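Local structure of D-3-phosphoglycerate dehydrogenase (Sulfolobus tokodaii, 2EKL) at residues A[111-116]-A[164-169]; A[198-203]-A[220-225]. The protein probably catalyses the NAD-dependent oxidation of D-3-phosphoglycerate, the reaction that opens serine biosynthesis, as a member of the D-2-hydroxyacid dehydrogenase family. One frame throughout, in Å; residues are numbered along the deposited sequence.

Interaction 1: residues A[111-116]-A[164-169]; sequences GLMIAA and MGMKVL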
ATOM      1  N   GLY A 111      -2.874   1.359  -1.445  1.00 12.14           N
ATOM      2  CA  GLY A 111      -1.827   0.409  -1.778  1.00 11.09           C
ATOM      3  C   GLY A 111      -1.132   0.789  -3.078  1.00 12.19           C
ATOM      4  O   GLY A 111       0.094   0.726  -3.174  1.00 13.61           O
ATOM      5  N   LEU A 112      -1.914   1.168  -4.086  1.00 12.55           N
ATOM      6  CA  LEU A 112      -1.358   1.566  -5.381  1.00 12.67           C
ATOM      7  C   LEU A 112      -0.516   2.833  -5.250  1.00 13.30           C
ATOM      8  O   LEU A 112       0.568   2.938  -5.837  1.00 14.11           O
ATOM      9  CB  LEU A 112      -2.486   1.790  -6.401  1.00 13.54           C
ATOM     10  CG  LEU A 112      -3.129   0.526  -6.983  1.00 13.90           C
ATOM     11  CD1 LEU A 112      -4.358   0.885  -7.815  1.00 13.39           C
ATOM     12  CD2 LEU A 112      -2.099  -0.202  -7.844  1.00 15.10           C
ATOM     13  N   MET A 113      -1.000   3.792  -4.468  1.00 12.22           N
ATOM     14  CA  MET A 113      -0.267   5.040  -4.270  1.00 12.64           C
ATOM     15  C   MET A 113       1.124   4.769  -3.691  1.00 12.60           C
ATOM     16  O   MET A 113       2.126   5.302  -4.172  1.00 13.58           O
ATOM     17  CB  MET A 113      -1.045   5.967  -3.331  1.00 14.24           C
ATOM     18  CG  MET A 113      -0.299   7.249  -2.978  1.00 13.25           C
ATOM     19  SD  MET A 113      -1.257   8.347  -1.898  1.00 14.54           S
ATOM     20  CE  MET A 113      -1.227   7.432  -0.359  1.00 16.01           C
ATOM     21  N   ILE A 114       1.184   3.932  -2.663  1.00 10.24           N
ATOM     22  CA  ILE A 114       2.459   3.616  -2.030  1.00 12.16           C
ATOM     23  C   ILE A 114       3.331   2.764  -2.948  1.00 11.39           C
ATOM     24  O   ILE A 114       4.535   2.989  -3.042  1.00 12.24           O
ATOM     25  CB  ILE A 114       2.242   2.887  -0.688  1.00  9.60           C
ATOM     26  CG1 ILE A 114       1.479   3.807   0.272  1.00 12.67           C
ATOM     27  CG2 ILE A 114       3.584   2.505  -0.073  1.00 12.04           C
ATOM     28  CD1 ILE A 114       0.972   3.110   1.531  1.00 12.46           C
ATOM     29  N   ALA A 115       2.727   1.796  -3.629  1.00 12.06           N
ATOM     30  CA  ALA A 115       3.492   0.936  -4.534  1.00 13.23           C
ATOM     31  C   ALA A 115       4.132   1.774  -5.636  1.00 14.81           C
ATOM     32  O   ALA A 115       5.279   1.536  -6.019  1.00 16.11           O
ATOM     33  CB  ALA A 115       2.591  -0.133  -5.139  1.00 14.75           C
ATOM     34  N   ALA A 116       3.396   2.764  -6.130  1.00 14.15           N
ATOM     35  CA  ALA A 116       3.899   3.645  -7.189  1.00 15.15           C
ATOM     36  C   ALA A 116       5.017   4.547  -6.671  1.00 16.19           C
ATOM     37  O   ALA A 116       6.053   4.717  -7.316  1.00 15.26           O
ATOM     38  CB  ALA A 116       2.759   4.500  -7.737  1.00 16.21           C
ATOM     39  N   MET A 164      -1.835   9.912   7.159  1.00 14.21           N
ATOM     40  CA  MET A 164      -0.477   9.631   6.710  1.00 14.52           C
ATOM     41  C   MET A 164       0.344  10.923   6.705  1.00 16.55           C
ATOM     42  O   MET A 164       1.487  10.944   6.258  1.00 17.08           O
ATOM     43  CB  MET A 164      -0.500   9.022   5.302  1.00 15.45           C
ATOM     44  CG  MET A 164      -1.155   7.643   5.243  1.00 14.31           C
ATOM     45  SD  MET A 164      -1.277   7.010   3.544  1.00 14.21           S
ATOM     46  CE  MET A 164       0.445   6.859   3.104  1.00 12.42           C
ATOM     47  N   GLY A 165      -0.254  12.005   7.198  1.00 17.56           N
ATOM     48  CA  GLY A 165       0.459  13.272   7.248  1.00 18.46           C
ATOM     49  C   GLY A 165       0.470  14.066   5.953  1.00 18.38           C
ATOM     50  O   GLY A 165       1.274  14.989   5.795  1.00 18.54           O
ATOM     51  N   MET A 166      -0.409  13.712   5.022  1.00 17.62           N
ATOM     52  CA  MET A 166      -0.493  14.429   3.757  1.00 17.12           C
ATOM     53  C   MET A 166      -1.522  15.549   3.874  1.00 17.10           C
ATOM     54  O   MET A 166      -2.470  15.459   4.661  1.00 16.67           O
ATOM     55  CB  MET A 166      -0.909  13.485   2.622  1.00 16.97           C
ATOM     56  CG  MET A 166      -0.020  12.264   2.457  1.00 15.76           C
ATOM     57  SD  MET A 166      -0.422  11.315   0.962  1.00 15.96           S
ATOM     58  CE  MET A 166       0.413  12.338  -0.262  1.00 15.41           C
ATOM     59  N   LYS A 167      -1.321  16.615   3.107  1.00 18.52           N
ATOM     60  CA  LYS A 167      -2.293  17.685   3.057  1.00 19.94           C
ATOM     61  C   LYS A 167      -3.282  17.327   2.025  1.00 18.89           C
ATOM     62  O   LYS A 167      -2.943  17.042   0.890  1.00 18.23           O
ATOM     63  CB  LYS A 167      -1.618  18.988   2.642  1.00 21.67           C
ATOM     64  CG  LYS A 167      -0.592  19.401   3.684  1.00 27.60           C
ATOM     65  CD  LYS A 167      -0.057  20.839   3.629  1.00 31.99           C
ATOM     66  CE  LYS A 167       1.126  20.960   4.608  1.00 36.54           C
ATOM     67  NZ  LYS A 167       1.663  22.320   4.631  1.00 41.09           N
ATOM     68  N   VAL A 168      -4.552  17.300   2.402  1.00 17.36           N
ATOM     69  CA  VAL A 168      -5.589  16.880   1.473  1.00 17.29           C
ATOM     70  C   VAL A 168      -6.413  17.988   0.834  1.00 18.90           C
ATOM     71  O   VAL A 168      -6.995  18.828   1.524  1.00 19.54           O
ATOM     72  CB  VAL A 168      -6.563  15.897   2.167  1.00 17.09           C
ATOM     73  CG1 VAL A 168      -7.568  15.355   1.162  1.00 17.24           C
ATOM     74  CG2 VAL A 168      -5.780  14.765   2.823  1.00 18.28           C
ATOM     75  N   LEU A 169      -6.451  17.972  -0.495  1.00 16.66           N
ATOM     76  CA  LEU A 169      -7.235  18.919  -1.277  1.00 18.13           C
ATOM     77  C   LEU A 169      -8.256  18.059  -2.001  1.00 18.36           C
ATOM     78  O   LEU A 169      -7.980  16.904  -2.333  1.00 18.04           O
ATOM     79  CB  LEU A 169      -6.365  19.651  -2.305  1.00 15.71           C
ATOM     80  CG  LEU A 169      -5.216  20.530  -1.807  1.00 17.23           C
ATOM     81  CD1 LEU A 169      -4.541  21.195  -3.000  1.00 16.88           C
ATOM     82  CD2 LEU A 169      -5.748  21.589  -0.840  1.00 19.38           C
TER
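M113 and I114 of helix 102-118 meet M164 and M166 beside the Schellman motif that closes helix 152-163 in the Rossmann-type NAD-binding domain. G165, with its positive phi of 82°, is the C' residue of that motif; a side chain there would be pressed against the carbonyl oxygen of M164. After M166 the chain enters strand 167-171. Between helix 102-118 and this turn the backbones stay well apart, with I114 CA and M164 CA 11.0 Å from each other, so long side chains must span the interval. M113 reaches out with CG anti to its backbone N (chi1 175°) and stays extended as far as SD, then bends at chi3 so that its methyl turns toward M164. The latter, also bent at chi3, comes from the other side, and the two side chains meet tip to tip, M113 CE lying 3.9 Å from M164 CE. The same M113 methyl is 3.9 Å from M164 SD and approaches M166 SD more loosely, at 4.2 Å, which places it beside both sulfurs. I114 adds its end carbon: CD1 lies 4.1 Å from M164 CE, the isoleucine crossing the methionine at a slant. Around this group, M113 also packs on L140 and on V229 of strand 226-230, while M166 rests on I145 of strand 144-148. The second subunit lies close by: I160 of that chain packs on M164, and its E107 on I114, so the contact adjoins the dimer interface. All four touching side chains are buried and meet through methyl groups and thioether sulfurs alone. Cohesion between the helix and the turn therefore rests on dispersion and on shape, the M113 methyl set beside two sulfurs, and not on directional bonds.

Interaction 2: residues A[198-203]-A[220-225]; sequences DVISLH and ELMKDN. With NAD (nicotinamide-adenine-dinucleotide), chain B.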
ATOM      1  N   ASP A 198       0.941  16.773  -5.203  1.00 17.19           N
ATOM      2  CA  ASP A 198       2.104  15.941  -5.489  1.00 17.70           C
ATOM      3  C   ASP A 198       1.570  14.574  -5.904  1.00 17.00           C
ATOM      4  O   ASP A 198       2.208  13.839  -6.654  1.00 16.24           O
ATOM      5  CB  ASP A 198       2.983  15.839  -4.243  1.00 17.39           C
ATOM      6  CG  ASP A 198       3.464  17.199  -3.769  1.00 18.24           C
ATOM      7  OD1 ASP A 198       4.227  17.849  -4.513  1.00 19.50           O
ATOM      8  OD2 ASP A 198       3.065  17.627  -2.665  1.00 16.01           O
ATOM      9  N   VAL A 199       0.379  14.254  -5.405  1.00 14.96           N
ATOM     10  CA  VAL A 199      -0.298  13.005  -5.729  1.00 14.50           C
ATOM     11  C   VAL A 199      -1.734  13.360  -6.087  1.00 14.67           C
ATOM     12  O   VAL A 199      -2.364  14.178  -5.413  1.00 17.19           O
ATOM     13  CB  VAL A 199      -0.335  12.029  -4.526  1.00 13.98           C
ATOM     14  CG1 VAL A 199      -1.107  10.761  -4.904  1.00 16.87           C
ATOM     15  CG2 VAL A 199       1.082  11.672  -4.091  1.00 14.32           C
ATOM     16  N   ILE A 200      -2.244  12.757  -7.153  1.00 13.67           N
ATOM     17  CA  ILE A 200      -3.619  12.986  -7.584  1.00 14.58           C
ATOM     18  C   ILE A 200      -4.308  11.628  -7.613  1.00 15.06           C
ATOM     19  O   ILE A 200      -3.805  10.695  -8.239  1.00 16.06           O
ATOM     20  CB  ILE A 200      -3.669  13.598  -8.995  1.00 14.98           C
ATOM     21  CG1 ILE A 200      -2.977  14.963  -8.988  1.00 16.55           C
ATOM     22  CG2 ILE A 200      -5.123  13.746  -9.453  1.00 17.64           C
ATOM     23  CD1 ILE A 200      -2.843  15.587 -10.359  1.00 18.94           C
ATOM     24  N   SER A 201      -5.445  11.509  -6.934  1.00 13.63           N
ATOM     25  CA  SER A 201      -6.166  10.241  -6.904  1.00 14.00           C
ATOM     26  C   SER A 201      -7.562  10.442  -7.490  1.00 15.58           C
ATOM     27  O   SER A 201      -8.326  11.284  -7.019  1.00 15.32           O
ATOM     28  CB  SER A 201      -6.245   9.718  -5.467  1.00 15.90           C
ATOM     29  OG  SER A 201      -6.642   8.361  -5.439  1.00 19.04           O
ATOM     30  N   LEU A 202      -7.885   9.660  -8.516  1.00 13.56           N
ATOM     31  CA  LEU A 202      -9.169   9.775  -9.208  1.00 15.33           C
ATOM     32  C   LEU A 202     -10.227   8.810  -8.689  1.00 15.74           C
ATOM     33  O   LEU A 202     -10.007   7.601  -8.636  1.00 16.10           O
ATOM     34  CB  LEU A 202      -8.957   9.554 -10.706  1.00 16.46           C
ATOM     35  CG  LEU A 202      -7.815  10.367 -11.323  1.00 19.40           C
ATOM     36  CD1 LEU A 202      -7.666   9.992 -12.786  1.00 19.83           C
ATOM     37  CD2 LEU A 202      -8.091  11.867 -11.173  1.00 20.70           C
ATOM     38  N   HIS A 203     -11.383   9.357  -8.318  1.00 16.79           N
ATOM     39  CA  HIS A 203     -12.485   8.565  -7.775  1.00 16.27           C
ATOM     40  C   HIS A 203     -13.816   9.102  -8.282  1.00 18.12           C
ATOM     41  O   HIS A 203     -14.775   9.239  -7.525  1.00 18.53           O
ATOM     42  CB  HIS A 203     -12.446   8.636  -6.251  1.00 16.57           C
ATOM     43  CG  HIS A 203     -11.144   8.189  -5.671  1.00 17.36           C
ATOM     44  ND1 HIS A 203     -10.772   6.863  -5.627  1.00 17.44           N
ATOM     45  CD2 HIS A 203     -10.097   8.892  -5.180  1.00 16.32           C
ATOM     46  CE1 HIS A 203      -9.550   6.770  -5.133  1.00 17.52           C
ATOM     47  NE2 HIS A 203      -9.117   7.986  -4.855  1.00 16.98           N
ATOM     48  N   GLU A 220      -0.853  19.698 -18.139  1.00 17.73           N
ATOM     49  CA  GLU A 220       0.074  20.821 -18.190  1.00 20.04           C
ATOM     50  C   GLU A 220       0.105  21.575 -16.858  1.00 18.86           C
ATOM     51  O   GLU A 220       1.152  22.069 -16.438  1.00 20.15           O
ATOM     52  CB  GLU A 220      -0.323  21.771 -19.326  1.00 22.39           C
ATOM     53  CG  GLU A 220       0.736  22.804 -19.691  1.00 25.96           C
ATOM     54  CD  GLU A 220       2.071  22.176 -20.065  1.00 28.68           C
ATOM     55  OE1 GLU A 220       2.077  21.189 -20.831  1.00 28.46           O
ATOM     56  OE2 GLU A 220       3.116  22.673 -19.596  1.00 32.39           O
ATOM     57  N   LEU A 221      -1.045  21.655 -16.196  1.00 18.67           N
ATOM     58  CA  LEU A 221      -1.156  22.349 -14.917  1.00 19.74           C
ATOM     59  C   LEU A 221      -0.488  21.601 -13.767  1.00 19.27           C
ATOM     60  O   LEU A 221      -0.112  22.201 -12.765  1.00 18.97           O
ATOM     61  CB  LEU A 221      -2.630  22.566 -14.562  1.00 22.51           C
ATOM     62  CG  LEU A 221      -3.381  23.727 -15.219  1.00 23.05           C
ATOM     63  CD1 LEU A 221      -4.882  23.526 -15.054  1.00 25.62           C
ATOM     64  CD2 LEU A 221      -2.934  25.042 -14.588  1.00 23.18           C
ATOM     65  N   MET A 222      -0.341  20.290 -13.917  1.00 17.85           N
ATOM     66  CA  MET A 222       0.243  19.470 -12.864  1.00 18.66           C
ATOM     67  C   MET A 222       1.662  19.822 -12.449  1.00 19.44           C
ATOM     68  O   MET A 222       2.422  20.437 -13.204  1.00 18.83           O
ATOM     69  CB  MET A 222       0.196  17.996 -13.265  1.00 17.45           C
ATOM     70  CG  MET A 222      -1.198  17.420 -13.337  1.00 18.79           C
ATOM     71  SD  MET A 222      -1.132  15.725 -13.916  1.00 16.86           S
ATOM     72  CE  MET A 222      -2.842  15.437 -14.332  1.00 16.84           C
ATOM     73  N   LYS A 223       2.011  19.424 -11.230  1.00 17.92           N
ATOM     74  CA  LYS A 223       3.350  19.660 -10.710  1.00 20.30           C
ATOM     75  C   LYS A 223       4.278  18.637 -11.341  1.00 19.75           C
ATOM     76  O   LYS A 223       3.834  17.583 -11.794  1.00 19.81           O
ATOM     77  CB  LYS A 223       3.393  19.475  -9.187  1.00 19.68           C
ATOM     78  CG  LYS A 223       2.591  20.481  -8.387  1.00 20.11           C
ATOM     79  CD  LYS A 223       2.844  20.324  -6.885  1.00 21.64           C
ATOM     80  CE  LYS A 223       4.307  20.586  -6.537  1.00 22.89           C
ATOM     81  NZ  LYS A 223       4.593  20.507  -5.067  1.00 19.72           N
ATOM     82  N   ASP A 224       5.569  18.950 -11.375  1.00 20.19           N
ATOM     83  CA  ASP A 224       6.548  18.018 -11.914  1.00 20.66           C
ATOM     84  C   ASP A 224       6.662  16.849 -10.937  1.00 19.29           C
ATOM     85  O   ASP A 224       6.545  17.034  -9.723  1.00 17.94           O
ATOM     86  CB  ASP A 224       7.913  18.698 -12.064  1.00 24.66           C
ATOM     87  CG  ASP A 224       7.908  19.793 -13.115  1.00 30.71           C
ATOM     88  OD1 ASP A 224       7.402  19.540 -14.230  1.00 32.40           O
ATOM     89  OD2 ASP A 224       8.416  20.901 -12.833  1.00 33.22           O
ATOM     90  N   ASN A 225       6.885  15.652 -11.470  1.00 17.27           N
ATOM     91  CA  ASN A 225       7.025  14.440 -10.663  1.00 17.53           C
ATOM     92  C   ASN A 225       5.755  14.020  -9.942  1.00 16.40           C
ATOM     93  O   ASN A 225       5.811  13.339  -8.918  1.00 15.18           O
ATOM     94  CB  ASN A 225       8.152  14.605  -9.645  1.00 20.18           C
ATOM     95  CG  ASN A 225       9.509  14.607 -10.292  1.00 28.05           C
ATOM     96  OD1 ASN A 225      10.240  15.598 -10.235  1.00 32.79           O
ATOM     97  ND2 ASN A 225       9.857  13.492 -10.926  1.00 28.25           N
TER
HETATM   98  PA  NAD B1300     -19.612   8.102  -5.701  1.00 21.06           P
HETATM   99  O1A NAD B1300     -19.833   7.972  -4.250  1.00 20.44           O
HETATM  100  O2A NAD B1300     -20.852   8.257  -6.565  1.00 18.98           O
HETATM  101  O5B NAD B1300     -18.608   9.334  -5.907  1.00 21.90           O
HETATM  102  C5B NAD B1300     -18.246   9.728  -7.222  1.00 21.47           C
HETATM  103  C4B NAD B1300     -17.917  11.334  -7.073  1.00 23.44           C
HETATM  104  O4B NAD B1300     -17.167  11.810  -8.203  1.00 24.95           O
HETATM  105  C3B NAD B1300     -19.236  12.141  -6.834  1.00 23.53           C
HETATM  106  O3B NAD B1300     -19.150  12.959  -5.668  1.00 21.77           O
HETATM  107  C2B NAD B1300     -19.413  12.868  -8.173  1.00 25.95           C
HETATM  108  O2B NAD B1300     -20.163  14.059  -8.180  1.00 25.74           O
HETATM  109  C1B NAD B1300     -17.982  12.979  -8.548  1.00 25.19           C
HETATM  110  N9A NAD B1300     -17.760  13.368  -9.977  1.00 26.04           N
HETATM  111  C8A NAD B1300     -18.387  12.947 -11.141  1.00 26.96           C
HETATM  112  N7A NAD B1300     -17.844  13.584 -12.205  1.00 28.93           N
HETATM  113  C5A NAD B1300     -16.875  14.410 -11.748  1.00 29.54           C
HETATM  114  C6A NAD B1300     -15.943  15.342 -12.355  1.00 31.61           C
HETATM  115  N6A NAD B1300     -15.925  15.534 -13.664  1.00 34.11           N
HETATM  116  N1A NAD B1300     -15.022  16.074 -11.532  1.00 31.28           N
HETATM  117  C2A NAD B1300     -14.994  15.912 -10.108  1.00 31.34           C
HETATM  118  N3A NAD B1300     -15.901  15.005  -9.512  1.00 26.81           N
HETATM  119  C4A NAD B1300     -16.814  14.277 -10.323  1.00 27.80           C
HETATM  120  O3  NAD B1300     -18.849   6.793  -6.248  1.00 21.21           O
HETATM  121  PN  NAD B1300     -17.782   5.830  -5.514  1.00 21.77           P
HETATM  122  O1N NAD B1300     -16.962   6.613  -4.578  1.00 21.50           O
HETATM  123  O2N NAD B1300     -18.613   4.749  -4.908  1.00 22.91           O
HETATM  124  O5D NAD B1300     -17.044   5.302  -6.802  1.00 23.42           O
HETATM  125  C5D NAD B1300     -16.056   6.102  -7.416  1.00 22.92           C
HETATM  126  C4D NAD B1300     -15.492   5.435  -8.653  1.00 24.51           C
HETATM  127  O4D NAD B1300     -14.813   4.231  -8.344  1.00 21.35           O
HETATM  128  C3D NAD B1300     -16.517   5.037  -9.754  1.00 23.97           C
HETATM  129  O3D NAD B1300     -16.016   5.350 -11.063  1.00 25.10           O
HETATM  130  C2D NAD B1300     -16.743   3.590  -9.508  1.00 23.92           C
HETATM  131  O2D NAD B1300     -17.404   2.949 -10.582  1.00 25.81           O
HETATM  132  C1D NAD B1300     -15.323   3.213  -9.188  1.00 23.02           C
HETATM  133  N1N NAD B1300     -15.084   1.917  -8.493  1.00 21.81           N
HETATM  134  C2N NAD B1300     -14.033   1.079  -8.982  1.00 21.52           C
HETATM  135  C3N NAD B1300     -13.785  -0.166  -8.331  1.00 21.19           C
HETATM  136  C7N NAD B1300     -12.694  -1.037  -8.828  1.00 20.79           C
HETATM  137  O7N NAD B1300     -12.893  -2.364  -8.759  1.00 21.24           O
HETATM  138  N7N NAD B1300     -11.551  -0.593  -9.331  1.00 20.69           N
HETATM  139  C4N NAD B1300     -14.639  -0.535  -7.170  1.00 22.15           C
HETATM  140  C5N NAD B1300     -15.704   0.326  -6.686  1.00 22.62           C
HETATM  141  C6N NAD B1300     -15.921   1.567  -7.363  1.00 22.58           C
HETATM  142  O   HOH W   1       4.913  13.137  -6.344  1.00 16.53           O
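The backbones of 198-203 and 220-225 come closest where D198 enters strand 199-202 and K223 follows the end of helix 216-221, their CA atoms 6.5 Å apart. From M222 to D224 the second chain is extended, and at N225 it turns with positive phi before strand 226-230 begins. A water bridges the two backbones, donating to D198 O at 2.8 Å and to N225 O at 2.7 Å. Beside it lies a salt bridge: K223 NZ gives a hydrogen bond of 2.7 Å to D198 OD1, approaching from the syn side and 23° out of the carboxylate plane. The lysine chain bends at chi3 (62°), which sets its ammonium beside the D198 carboxylate. D198 OD2 accepts from the backbone N of T144, so the carboxylate is held at both oxygens. These pieces belong to the beta-alpha-beta unit of strand 199-202, helix 216-221 and strand 226-230, part of the parallel Rossmann-type sheet. Replacing D198 with an alanine would probably leave the K223 ammonium without its counter-charge and the T144 amide without this acceptor, freeing the lysine to swing outward. Deeper in, I200 points toward the turn, its CD1 lying 3.9 Å from M222 CG and the same distance from M222 SD. The methionine runs out straight from CG and passes its whole end along that methyl, and M222 also packs on I214 and on I228 of strand 226-230. Past the far end of the strand H203 lines the NAD pocket, its carbonyl O 3.4 Å from NAD C5D, while a 2.6 Å hydrogen bond between H203 NE2 and S201 OG restrains the imidazole.

Both interactions sit on the parallel sheet of the NAD-binding domain, with centres 12 Å apart, and V199 joins them: its CG1 is 3.9 Å from M113 SD and its CG2 3.9 Å from M166 CE. Strand 199-202 thus turns V199 toward interaction 1 and I200 toward M222 in interaction 2. Interaction 1 is wholly buried, purely apolar, and packs helix 102-118 against a helix-to-strand turn near the second subunit. Interaction 2 is only partly buried and untouched by another chain of the assembly; it ties one crossover together with a salt bridge and a bridging water at its outer end and a small apolar pairing further in.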